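Local coordinates for putative short-chain dehydrogenase/reductase (Burkholderia xenovorans, PDB 5IZ4), which probably acts as an NAD(P)-dependent oxidoreductase of the short-chain dehydrogenase/reductase family, perhaps reducing 3-oxoacyl groups, and binds ADP, at residues A[114-119]-A[170-175]; A[122-127]-A[174-179]; A[134-139]-A[155-160]. All coordinates share one frame; numbering follows the deposited sequence. Where two conformers were deposited one is given.

Contact 1. Residues A[114-119]-A[170-175]; sequences DQIDDF and SIAYAA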
loop_
_atom_site.group_PDB
_atom_site.type_symbol
_atom_site.label_atom_id
_atom_site.label_comp_id
_atom_site.label_asym_id
_atom_site.label_seq_id
_atom_site.Cartn_x
_atom_site.Cartn_y
_atom_site.Cartn_z
ATOM N N ASP A 114 22.820 -18.743 6.400
ATOM C CA ASP A 114 24.139 -18.997 6.951
ATOM C C ASP A 114 25.229 -18.136 6.331
ATOM O O ASP A 114 26.394 -18.276 6.714
ATOM C CB ASP A 114 24.492 -20.481 6.745
ATOM C CG ASP A 114 24.510 -20.902 5.256
ATOM O OD1 ASP A 114 23.652 -20.453 4.453
ATOM O OD2 ASP A 114 25.388 -21.708 4.885
ATOM N N GLN A 115 24.905 -17.316 5.334
ATOM C CA GLN A 115 25.906 -16.556 4.595
ATOM C C GLN A 115 25.724 -15.050 4.734
ATOM O O GLN A 115 26.338 -14.287 3.984
ATOM C CB GLN A 115 25.894 -16.977 3.125
ATOM C CG GLN A 115 26.142 -18.475 2.983
ATOM C CD GLN A 115 26.480 -18.904 1.570
ATOM O OE1 GLN A 115 26.031 -18.303 0.599
ATOM N NE2 GLN A 115 27.284 -19.957 1.453
ATOM N N ILE A 116 24.913 -14.604 5.683
ATOM C CA ILE A 116 24.815 -13.194 6.026
ATOM C C ILE A 116 24.950 -13.091 7.541
ATOM O O ILE A 116 24.690 -14.058 8.266
ATOM C CB ILE A 116 23.493 -12.582 5.504
ATOM C CG1 ILE A 116 23.568 -11.052 5.490
ATOM C CG2 ILE A 116 22.301 -13.076 6.323
ATOM C CD1 ILE A 116 22.451 -10.388 4.684
ATOM N N ASP A 117 25.414 -11.937 8.026
ATOM C CA ASP A 117 25.576 -11.760 9.471
ATOM C C ASP A 117 25.235 -10.332 9.869
ATOM O O ASP A 117 24.984 -9.468 9.024
ATOM C CB ASP A 117 26.992 -12.120 9.944
ATOM C CG ASP A 117 28.071 -11.360 9.206
ATOM O OD1 ASP A 117 27.751 -10.455 8.405
ATOM O OD2 ASP A 117 29.252 -11.669 9.435
ATOM N N ASP A 118 25.248 -10.089 11.186
ATOM C CA ASP A 118 24.929 -8.757 11.689
ATOM C C ASP A 118 25.878 -7.705 11.125
ATOM O O ASP A 118 25.454 -6.580 10.831
ATOM C CB ASP A 118 24.929 -8.739 13.226
ATOM C CG ASP A 118 26.226 -9.263 13.866
ATOM O OD1 ASP A 118 27.073 -9.895 13.200
ATOM O OD2 ASP A 118 26.380 -9.050 15.093
ATOM N N PHE A 119 27.156 -8.063 10.932
ATOM C CA PHE A 119 28.112 -7.134 10.335
ATOM C C PHE A 119 27.597 -6.561 9.023
ATOM O O PHE A 119 27.712 -5.355 8.773
ATOM C CB PHE A 119 29.456 -7.825 10.094
ATOM C CG PHE A 119 30.229 -8.089 11.357
ATOM C CD1 PHE A 119 30.877 -7.056 12.011
ATOM C CD2 PHE A 119 30.279 -9.362 11.901
ATOM C CE1 PHE A 119 31.589 -7.288 13.184
ATOM C CE2 PHE A 119 30.998 -9.606 13.073
ATOM C CZ PHE A 119 31.649 -8.563 13.713
ATOM N N SER A 170 20.189 -8.542 -1.422
ATOM C CA SER A 170 20.282 -9.289 -0.172
ATOM C C SER A 170 19.152 -8.859 0.743
ATOM O O SER A 170 18.547 -7.802 0.557
ATOM C CB SER A 170 21.617 -9.063 0.544
ATOM O OG SER A 170 21.609 -7.828 1.256
ATOM N N ILE A 171 18.891 -9.684 1.758
ATOM C CA ILE A 171 17.852 -9.324 2.715
ATOM C C ILE A 171 18.283 -8.118 3.550
ATOM O O ILE A 171 17.436 -7.325 3.987
ATOM C CB ILE A 171 17.490 -10.546 3.585
ATOM C CG1 ILE A 171 16.160 -10.309 4.313
ATOM C CG2 ILE A 171 18.615 -10.891 4.571
ATOM C CD1 ILE A 171 15.736 -11.467 5.207
ATOM N N ALA A 172 19.595 -7.945 3.779
ATOM C CA ALA A 172 20.064 -6.749 4.478
ATOM C C ALA A 172 19.845 -5.501 3.634
ATOM O O ALA A 172 19.503 -4.432 4.158
ATOM C CB ALA A 172 21.547 -6.893 4.850
ATOM N N TYR A 173 20.041 -5.617 2.321
ATOM C CA TYR A 173 19.768 -4.496 1.428
ATOM C C TYR A 173 18.279 -4.175 1.412
ATOM O O TYR A 173 17.874 -3.012 1.548
ATOM C CB TYR A 173 20.271 -4.837 0.022
ATOM C CG TYR A 173 20.026 -3.777 -1.019
ATOM C CD1 TYR A 173 20.910 -2.717 -1.185
ATOM C CD2 TYR A 173 18.916 -3.843 -1.854
ATOM C CE1 TYR A 173 20.697 -1.750 -2.159
ATOM C CE2 TYR A 173 18.691 -2.881 -2.827
ATOM C CZ TYR A 173 19.585 -1.835 -2.971
ATOM O OH TYR A 173 19.367 -0.875 -3.934
ATOM N N ALA A 174 17.444 -5.200 1.280
ATOM C CA ALA A 174 16.004 -4.962 1.239
ATOM C C ALA A 174 15.534 -4.285 2.523
ATOM O O ALA A 174 14.769 -3.313 2.481
ATOM C CB ALA A 174 15.266 -6.280 1.019
ATOM N N ALA A 175 15.991 -4.787 3.673
ATOM C CA ALA A 175 15.612 -4.186 4.947
ATOM C C ALA A 175 16.018 -2.721 5.001
ATOM O O ALA A 175 15.235 -1.866 5.442
ATOM C CB ALA A 175 16.244 -4.953 6.109
#

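Contact 2. Residues A[122-127]-A[174-179]; sequences ERVYRV and AASKGA. With ADP (adenosine-5'-diphosphate), chain B.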
loop_
_atom_site.group_PDB
_atom_site.type_symbol
_atom_site.label_atom_id
_atom_site.label_comp_id
_atom_site.label_asym_id
_atom_site.label_seq_id
_atom_site.Cartn_x
_atom_site.Cartn_y
_atom_site.Cartn_z
ATOM N N GLU A 122 24.555 -4.203 9.402
ATOM C CA GLU A 122 24.998 -2.873 9.823
ATOM C C GLU A 122 25.768 -2.157 8.719
ATOM O O GLU A 122 25.623 -0.941 8.555
ATOM C CB GLU A 122 25.856 -2.952 11.096
ATOM C CG GLU A 122 25.086 -3.441 12.311
ATOM C CD GLU A 122 25.701 -3.009 13.634
ATOM O OE1 GLU A 122 26.948 -2.966 13.730
ATOM O OE2 GLU A 122 24.930 -2.714 14.581
ATOM N N ARG A 123 26.589 -2.889 7.949
ATOM C CA ARG A 123 27.388 -2.242 6.912
ATOM C C ARG A 123 26.492 -1.581 5.881
ATOM O O ARG A 123 26.735 -0.444 5.459
ATOM C CB ARG A 123 28.305 -3.260 6.234
ATOM C CG ARG A 123 29.336 -2.640 5.275
ATOM C CD ARG A 123 30.028 -3.705 4.429
ATOM N NE ARG A 123 29.092 -4.271 3.458
ATOM C CZ ARG A 123 28.802 -3.711 2.287
ATOM N NH1 ARG A 123 29.390 -2.571 1.928
ATOM N NH2 ARG A 123 27.925 -4.291 1.468
ATOM N N VAL A 124 25.436 -2.277 5.478
ATOM C CA VAL A 124 24.519 -1.752 4.473
ATOM C C VAL A 124 23.669 -0.629 5.055
ATOM O O VAL A 124 23.413 0.391 4.399
ATOM C CB VAL A 124 23.652 -2.903 3.932
ATOM C CG1 VAL A 124 22.574 -2.385 3.026
ATOM C CG2 VAL A 124 24.525 -3.922 3.209
ATOM N N TYR A 125 23.208 -0.806 6.298
ATOM C CA TYR A 125 22.350 0.191 6.928
ATOM C C TYR A 125 23.106 1.488 7.161
ATOM O O TYR A 125 22.518 2.575 7.092
ATOM C CB TYR A 125 21.827 -0.357 8.251
ATOM C CG TYR A 125 20.611 0.322 8.840
ATOM C CD1 TYR A 125 20.703 1.047 10.021
ATOM C CD2 TYR A 125 19.358 0.189 8.247
ATOM C CE1 TYR A 125 19.574 1.640 10.596
ATOM C CE2 TYR A 125 18.243 0.771 8.804
ATOM C CZ TYR A 125 18.349 1.503 9.974
ATOM O OH TYR A 125 17.211 2.076 10.543
ATOM N N ARG A 126 24.409 1.380 7.426
ATOM C CA ARG A 126 25.208 2.559 7.719
ATOM C C ARG A 126 25.238 3.514 6.534
ATOM O O ARG A 126 25.159 4.731 6.714
ATOM C CB ARG A 126 26.611 2.112 8.126
ATOM C CG ARG A 126 27.716 3.128 7.983
ATOM C CD ARG A 126 27.727 4.164 9.100
ATOM N NE ARG A 126 27.624 3.623 10.461
ATOM C CZ ARG A 126 27.587 4.403 11.537
ATOM N NH1 ARG A 126 27.682 5.723 11.381
ATOM N NH2 ARG A 126 27.465 3.886 12.754
ATOM N N VAL A 127 25.324 2.982 5.312
ATOM C CA VAL A 127 25.324 3.842 4.130
ATOM C C VAL A 127 23.905 4.183 3.713
ATOM O O VAL A 127 23.572 5.346 3.449
ATOM C CB VAL A 127 26.077 3.178 2.966
ATOM C CG1 VAL A 127 26.168 4.151 1.790
ATOM C CG2 VAL A 127 27.461 2.678 3.398
ATOM N N ALA A 174 17.444 -5.200 1.280
ATOM C CA ALA A 174 16.004 -4.962 1.239
ATOM C C ALA A 174 15.534 -4.285 2.523
ATOM O O ALA A 174 14.769 -3.313 2.481
ATOM C CB ALA A 174 15.266 -6.280 1.019
ATOM N N ALA A 175 15.991 -4.787 3.673
ATOM C CA ALA A 175 15.612 -4.186 4.947
ATOM C C ALA A 175 16.018 -2.721 5.001
ATOM O O ALA A 175 15.235 -1.866 5.442
ATOM C CB ALA A 175 16.244 -4.953 6.109
ATOM N N SER A 176 17.237 -2.407 4.548
ATOM C CA SER A 176 17.700 -1.027 4.634
ATOM C C SER A 176 16.851 -0.118 3.768
ATOM O O SER A 176 16.632 1.045 4.125
ATOM C CB SER A 176 19.190 -0.921 4.243
ATOM O OG SER A 176 19.352 -1.045 2.831
ATOM N N LYS A 177 16.317 -0.642 2.661
ATOM C CA LYS A 177 15.514 0.187 1.766
ATOM C C LYS A 177 14.077 0.317 2.265
ATOM O O LYS A 177 13.429 1.352 2.040
ATOM C CB LYS A 177 15.575 -0.387 0.351
ATOM C CG LYS A 177 16.969 -0.329 -0.270
ATOM C CD LYS A 177 17.496 1.101 -0.402
ATOM C CE LYS A 177 18.735 1.131 -1.298
ATOM N NZ LYS A 177 19.236 2.526 -1.568
ATOM N N GLY A 178 13.566 -0.695 2.971
ATOM C CA GLY A 178 12.309 -0.500 3.671
ATOM C C GLY A 178 12.415 0.607 4.702
ATOM O O GLY A 178 11.493 1.411 4.869
ATOM N N ALA A 179 13.550 0.670 5.402
ATOM C CA ALA A 179 13.772 1.757 6.347
ATOM C C ALA A 179 13.841 3.103 5.631
ATOM O O ALA A 179 13.328 4.108 6.139
ATOM C CB ALA A 179 15.062 1.501 7.135
HETATM P PB ADP B . 23.275 2.839 -8.592
HETATM O O1B ADP B . 23.100 3.345 -7.114
HETATM O O2B ADP B . 23.592 3.922 -9.662
HETATM O O3B ADP B . 22.312 1.706 -9.070
HETATM P PA ADP B . 26.233 2.639 -7.902
HETATM O O1A ADP B . 26.986 1.586 -6.908
HETATM O O2A ADP B . 27.180 3.095 -9.056
HETATM O O3A ADP B . 24.846 1.972 -8.282
HETATM O "O5'" ADP B . 26.034 3.869 -6.814
HETATM C "C5'" ADP B . 26.469 3.766 -5.448
HETATM C "C4'" ADP B . 27.408 4.958 -5.246
HETATM O "O4'" ADP B . 27.536 5.271 -3.802
HETATM C "C3'" ADP B . 28.852 4.718 -5.754
HETATM O "O3'" ADP B . 29.425 5.888 -6.266
HETATM C "C2'" ADP B . 29.549 4.336 -4.419
HETATM O "O2'" ADP B . 30.942 4.598 -4.601
HETATM C "C1'" ADP B . 28.909 5.333 -3.471
HETATM N N9 ADP B . 29.109 4.945 -2.060
HETATM C C8 ADP B . 29.189 3.664 -1.490
HETATM N N7 ADP B . 29.385 3.742 -0.195
HETATM C C5 ADP B . 29.439 5.090 0.102
HETATM C C6 ADP B . 29.625 5.776 1.288
HETATM N N6 ADP B . 29.801 5.100 2.450
HETATM N N1 ADP B . 29.631 7.114 1.271
HETATM C C2 ADP B . 29.465 7.754 0.101
HETATM N N3 ADP B . 29.287 7.178 -1.073
HETATM C C4 ADP B . 29.271 5.838 -1.048
#

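Contact 3. Residues A[134-139]-A[155-160]; sequences QMTRAA and VVNVSS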
loop_
_atom_site.group_PDB
_atom_site.type_symbol
_atom_site.label_atom_id
_atom_site.label_comp_id
_atom_site.label_asym_id
_atom_site.label_seq_id
_atom_site.Cartn_x
_atom_site.Cartn_y
_atom_site.Cartn_z
ATOM N N GLN A 134 21.942 11.313 7.683
ATOM C CA GLN A 134 22.940 12.287 8.114
ATOM C C GLN A 134 23.186 13.341 7.040
ATOM O O GLN A 134 23.364 14.526 7.351
ATOM C CB GLN A 134 24.240 11.572 8.500
ATOM C CG GLN A 134 24.099 10.803 9.824
ATOM C CD GLN A 134 25.382 10.103 10.282
ATOM O OE1 GLN A 134 25.582 9.900 11.479
ATOM N NE2 GLN A 134 26.233 9.705 9.331
ATOM N N MET A 135 23.179 12.933 5.771
ATOM C CA MET A 135 23.354 13.891 4.684
ATOM C C MET A 135 22.167 14.842 4.615
ATOM O O MET A 135 22.334 16.062 4.489
ATOM C CB MET A 135 23.523 13.145 3.358
ATOM C CG MET A 135 24.053 14.011 2.240
ATOM S SD MET A 135 25.739 14.574 2.596
ATOM C CE MET A 135 25.767 16.061 1.598
ATOM N N THR A 136 20.955 14.291 4.707
ATOM C CA THR A 136 19.753 15.112 4.673
ATOM C C THR A 136 19.742 16.106 5.826
ATOM O O THR A 136 19.519 17.304 5.621
ATOM C CB THR A 136 18.511 14.225 4.720
ATOM O OG1 THR A 136 18.519 13.307 3.615
ATOM C CG2 THR A 136 17.268 15.084 4.628
ATOM N N ARG A 137 20.007 15.621 7.046
ATOM C CA ARG A 137 20.062 16.499 8.214
ATOM C C ARG A 137 21.072 17.620 8.026
ATOM O O ARG A 137 20.801 18.774 8.390
ATOM C CB ARG A 137 20.405 15.697 9.474
ATOM C CG ARG A 137 20.643 16.585 10.704
ATOM C CD ARG A 137 20.874 15.780 12.001
ATOM N NE ARG A 137 22.081 14.949 11.948
ATOM C CZ ARG A 137 22.385 14.014 12.840
ATOM N NH1 ARG A 137 21.581 13.792 13.875
ATOM N NH2 ARG A 137 23.506 13.305 12.705
ATOM N N ALA A 138 22.255 17.302 7.484
ATOM C CA ALA A 138 23.279 18.329 7.312
ATOM C C ALA A 138 22.828 19.422 6.349
ATOM O O ALA A 138 23.163 20.597 6.544
ATOM C CB ALA A 138 24.588 17.698 6.826
ATOM N N ALA A 139 22.040 19.058 5.337
ATOM C CA ALA A 139 21.570 19.972 4.304
ATOM C C ALA A 139 20.303 20.726 4.681
ATOM O O ALA A 139 19.984 21.724 4.021
ATOM C CB ALA A 139 21.304 19.205 3.002
ATOM N N VAL A 155 14.206 17.031 -1.516
ATOM C CA VAL A 155 15.089 15.909 -1.191
ATOM C C VAL A 155 14.563 14.676 -1.920
ATOM O O VAL A 155 13.376 14.344 -1.813
ATOM C CB VAL A 155 15.157 15.666 0.330
ATOM C CG1 VAL A 155 16.015 14.433 0.669
ATOM C CG2 VAL A 155 15.724 16.910 1.035
ATOM N N VAL A 156 15.439 13.992 -2.653
ATOM C CA VAL A 156 15.075 12.772 -3.373
ATOM C C VAL A 156 15.966 11.644 -2.873
ATOM O O VAL A 156 17.199 11.718 -2.988
ATOM C CB VAL A 156 15.208 12.938 -4.896
ATOM C CG1 VAL A 156 14.919 11.611 -5.621
ATOM C CG2 VAL A 156 14.293 14.054 -5.409
ATOM N N ASN A 157 15.347 10.604 -2.323
ATOM C CA ASN A 157 16.056 9.447 -1.787
ATOM C C ASN A 157 15.972 8.306 -2.787
ATOM O O ASN A 157 14.876 7.928 -3.200
ATOM C CB ASN A 157 15.442 9.014 -0.451
ATOM C CG ASN A 157 15.549 10.086 0.606
ATOM O OD1 ASN A 157 16.509 10.857 0.621
ATOM N ND2 ASN A 157 14.561 10.148 1.496
ATOM N N VAL A 158 17.109 7.742 -3.169
ATOM C CA VAL A 158 17.091 6.615 -4.095
ATOM C C VAL A 158 16.933 5.358 -3.250
ATOM O O VAL A 158 17.881 4.884 -2.620
ATOM C CB VAL A 158 18.336 6.555 -4.977
ATOM C CG1 VAL A 158 18.223 5.345 -5.922
ATOM C CG2 VAL A 158 18.467 7.830 -5.762
ATOM N N SER A 159 15.717 4.828 -3.227
ATOM C CA SER A 159 15.469 3.571 -2.541
ATOM C C SER A 159 15.558 2.441 -3.567
ATOM O O SER A 159 16.426 2.477 -4.446
ATOM C CB SER A 159 14.111 3.634 -1.838
ATOM O OG SER A 159 13.873 2.481 -1.060
ATOM N N SER A 160 14.663 1.455 -3.495
ATOM C CA SER A 160 14.721 0.316 -4.411
ATOM C C SER A 160 13.400 -0.429 -4.362
ATOM O O SER A 160 12.737 -0.464 -3.320
ATOM C CB SER A 160 15.865 -0.653 -4.047
ATOM O OG SER A 160 15.833 -1.831 -4.851
#

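Contact 1. Residues A[114-119]-A[170-175]
I116 meets the first turn of helix 171-191 with a single methyl group. Its side chain is drawn out almost straight, CG1 anti to the backbone N (chi1 -163°) and the second torsion extended as well, which carries CD1 across the gap from the loop before helix 118-146, where the CA of I116 lies 8.2 Å from the CA of A172. There I116 CD1 presses on A172 CB at 3.6 Å, with A172 N close behind, and it touches a second apolar group where I116 CD1 stands 3.9 Å from I171 CG2. The methyl also passes near the S170 hydroxyl without bonding to it. That hydroxyl is engaged as the N-cap of its helix, S170 OG accepting from Y173 N at 2.9 Å with a fairly straight N-H. D117 plays the equivalent part for helix 118-146, its OD1 receiving E120 N. No hydrogen bond crosses the contact, which packs the loop ahead of one capped helix on the first turn of another. F121 packs against I116, I171 and A172 alike, while R137 of the second subunit donates to I116 O. The contact lies where these two helices meet their counterparts in the second subunit, the four-helix interface characteristic of tetrameric short-chain dehydrogenases/reductases.

Contact 2. Residues A[122-127]-A[174-179]
V124 and Y125 face S176 and A179 where two long helices of the Rossmann-fold core run side by side, their local axes 9.1 Å apart and inclined by only 30°. Helix 171-191 carries here the Y-x-x-x-K signature of short-chain dehydrogenases/reductases, Y173 and K177, and S176 is the residue just before the lysine.

Van der Waals packing is shared by two side chains. V124 offers one branch: CG1, anti to its backbone N (chi1 173°), meets the hydroxyl oxygen S176 OG at 3.5 Å and also reaches S176 CB. The ring of Y125 comes in edge first. Its CE2 lies 3.7 Å from A179 CB, and its CD2 is 4.2 Å from S176 CA, both partners standing near the ring plane. The same ring stacks with Y125 of the second subunit.

Polar demand is met outside the pair of segments. No hydrogen bond crosses between them; the buried S176 OG is bound to Y173 O, one turn back in its own helix, and to N128 ND2. Across the subunit boundary, salt bridges join E122 and R126 to R126 and E122, respectively, of the second subunit.

Ligand contact comes from V127, which belongs to the ADP pocket and makes no contact with 174-179. Its two methyls rest against the adenine: V127 CG1 is 3.8 Å from ADP C5, and V127 CG2 is 3.5 Å from ADP N6.

Contact 3. Residues A[134-139]-A[155-160]
T136 and V155 meet inside the Rossmann fold, where helix 118-146, the connecting helix of a right-handed beta-alpha-beta crossover, lies on the parallel sheet beside the strand it leads into, 153-158. The nearest CA atoms, those of T136 and V155, are 7.5 Å apart. The two side chains cross obliquely, and the touching atoms are a hydroxyl oxygen and a methyl: T136 OG1 is 4.0 Å from V155 CG1. That hydroxyl is turned beside its own backbone N (chi1 -58°), a setting that also lets it bond to L132 O one turn earlier in the helix. The polar atom on the apolar surface is thus satisfied within its own helix, with a weak additional bond from N100 ND2. V155 also packs on I195 and V197 of the neighbouring strand, and T136 rests on L98 and L187, which places the pair deep in the layer between helix and sheet. N157, two residues further along the strand, adds a polar edge to the contact without bonding across it. Its amide is instead fixed at both ends, OD1 by N100 ND2 and ND2 by T184 OG1, and N157 OD1 stops 4.4 Å from T136 OG1.

In the fold
All three contacts are buried. Contact 1 packs the loop leading into helix 118-146 on helix 171-191, contact 2 pairs the two helices themselves, and contact 3 sets helix 118-146, further along, on the sheet. Contact 1 lies toward the periphery, its centre about 21 Å from the centre of the chain, whereas that of contact 3 is about 7 Å from it. None has a hydrogen bond between its segments: contact 1 is mainly methyl packing, contact 2 adds a tyrosine edge and a methyl against a hydroxyl, and contact 3 is a hydroxyl against a methyl with an amide nearby. K177 links the last two, its NZ probably bonded to V158 O. Every one also touches the second subunit.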